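Long-range contact in major Capsid Protein VP1 (Chimpanzee polyomavirus Bob, PDB 6Y9I), which forms the pentameric building blocks of the outer viral capsid and probably recognises glycan receptors on host cells: residues W89-C94 against V283-R288. Numbering follows the deposited sequence.
Sequences WEAVSC and VTLRKR
Glu-90 sits between Arg-286 and Arg-288 where strand 87-98 pairs antiparallel with the C-terminal strand 272-291 in the jelly-roll fold known for polyomavirus VP1. Its CB rests against Arg-286 O and Arg-288 CB. CG lies anti to the backbone N (chi1 -179°), and the extended chain carries the carboxylate alongside Arg-286. Glu-90 OE1 then accepts hydrogen bonds from Arg-286 NE at 2.9 Å and Arg-288 NE at 2.8 Å, from opposite faces of the carboxylate plane. Glu-90 OE2 accepts them from Arg-288 NH2 at 2.9 Å and Arg-286 NH2 at 3.0 Å, again from opposite faces, besides Gly-245 N. Arginine suits both places because each guanidinium offers two N-H groups side-on; Arg-288 bends at chi2 and chi3. Val-92 CG1 lies over one face of the Arg-286 guanidinium, toward its rim, 3.3 Å from Arg-286 NE. Val-92 and Ser-93 both face Thr-284, a classic beta bulge. On the face carrying Trp-89, Ala-91 and Leu-285, the aliphatic Lys-287 CG makes a CH-pi contact with the indole while NZ bonds to Asp-17 O, and small Ala-91 packs against Val-283 and Leu-285. Four hydrogen bonds from two guanidinium groups, within salt bridges, should favour the buried carboxylate's ionised form and fix both guanidinium rotations.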
# COMPACT_ATOMS: atom_id res chain seq x y z
N TRP A 89 39.01 -2.70 5.04
CA TRP A 89 37.71 -2.39 5.68
C TRP A 89 36.59 -3.00 4.84
O TRP A 89 36.59 -2.83 3.63
CB TRP A 89 37.56 -0.90 5.86
CG TRP A 89 38.45 -0.36 6.93
CD1 TRP A 89 39.50 0.49 6.78
CD2 TRP A 89 38.34 -0.64 8.34
NE1 TRP A 89 40.06 0.78 7.99
CE2 TRP A 89 39.36 0.11 8.97
CE3 TRP A 89 37.49 -1.43 9.12
CZ2 TRP A 89 39.56 0.07 10.35
CZ3 TRP A 89 37.67 -1.46 10.48
CH2 TRP A 89 38.70 -0.73 11.09
N GLU A 90 35.67 -3.70 5.51
CA GLU A 90 34.47 -4.30 4.90
C GLU A 90 33.24 -3.62 5.51
O GLU A 90 33.05 -3.75 6.72
CB GLU A 90 34.47 -5.81 5.16
CG GLU A 90 33.31 -6.55 4.57
CD GLU A 90 33.18 -7.97 5.10
OE1 GLU A 90 34.03 -8.37 5.93
OE2 GLU A 90 32.23 -8.68 4.68
N ALA A 91 32.45 -2.92 4.69
CA ALA A 91 31.18 -2.31 5.15
C ALA A 91 30.14 -3.42 5.39
O ALA A 91 29.81 -4.19 4.46
CB ALA A 91 30.71 -1.26 4.18
N VAL A 92 29.62 -3.51 6.62
CA VAL A 92 28.74 -4.64 7.03
C VAL A 92 27.28 -4.17 7.12
O VAL A 92 26.37 -4.94 6.73
CB VAL A 92 29.23 -5.31 8.34
CG1 VAL A 92 30.61 -5.93 8.15
CG2 VAL A 92 29.24 -4.37 9.53
N SER A 93 27.05 -2.96 7.59
CA SER A 93 25.67 -2.49 7.84
C SER A 93 25.67 -0.97 7.93
O SER A 93 26.73 -0.36 8.19
CB SER A 93 25.09 -3.13 9.11
OG SER A 93 25.76 -2.64 10.24
N CYS A 94 24.51 -0.38 7.72
CA CYS A 94 24.41 1.08 7.91
C CYS A 94 23.05 1.47 8.47
O CYS A 94 22.08 0.75 8.23
CB CYS A 94 24.71 1.79 6.60
SG CYS A 94 23.47 1.48 5.32
N VAL A 283 27.78 4.04 9.08
CA VAL A 283 28.22 2.78 8.45
C VAL A 283 29.15 2.08 9.45
O VAL A 283 30.09 2.73 9.94
CB VAL A 283 28.93 3.05 7.11
CG1 VAL A 283 29.38 1.76 6.45
CG2 VAL A 283 28.05 3.85 6.17
N THR A 284 28.88 0.81 9.72
CA THR A 284 29.71 -0.06 10.58
C THR A 284 30.63 -0.89 9.68
O THR A 284 30.13 -1.51 8.71
CB THR A 284 28.85 -0.96 11.48
OG1 THR A 284 28.03 -0.11 12.28
CG2 THR A 284 29.68 -1.83 12.38
N LEU A 285 31.92 -0.88 9.96
CA LEU A 285 32.93 -1.61 9.16
C LEU A 285 33.75 -2.53 10.06
O LEU A 285 33.95 -2.22 11.24
CB LEU A 285 33.83 -0.59 8.46
CG LEU A 285 33.09 0.39 7.54
CD1 LEU A 285 32.99 1.76 8.19
CD2 LEU A 285 33.79 0.49 6.19
N ARG A 286 34.16 -3.66 9.49
CA ARG A 286 35.06 -4.63 10.18
C ARG A 286 36.26 -4.93 9.27
O ARG A 286 36.18 -4.75 8.04
CB ARG A 286 34.31 -5.91 10.55
CG ARG A 286 33.90 -6.75 9.35
CD ARG A 286 33.07 -7.95 9.70
NE ARG A 286 32.61 -8.59 8.47
CZ ARG A 286 31.57 -9.39 8.38
NH1 ARG A 286 30.90 -9.73 9.48
NH2 ARG A 286 31.21 -9.88 7.21
N LYS A 287 37.35 -5.35 9.89
CA LYS A 287 38.60 -5.70 9.17
C LYS A 287 38.36 -7.06 8.51
O LYS A 287 37.86 -7.96 9.19
CB LYS A 287 39.78 -5.71 10.14
CG LYS A 287 40.15 -4.35 10.69
CD LYS A 287 41.26 -4.46 11.68
CE LYS A 287 41.71 -3.13 12.23
NZ LYS A 287 42.56 -3.35 13.43
N ARG A 288 38.67 -7.15 7.22
CA ARG A 288 38.62 -8.41 6.43
C ARG A 288 40.01 -8.70 5.87
O ARG A 288 40.65 -7.79 5.27
CB ARG A 288 37.58 -8.27 5.31
CG ARG A 288 37.55 -9.42 4.31
CD ARG A 288 36.93 -10.71 4.81
NE ARG A 288 35.49 -10.57 4.94
CZ ARG A 288 34.63 -11.58 4.85
NH1 ARG A 288 35.08 -12.81 4.66
NH2 ARG A 288 33.33 -11.34 4.93
O HOH W 1 25.35 -0.06 10.98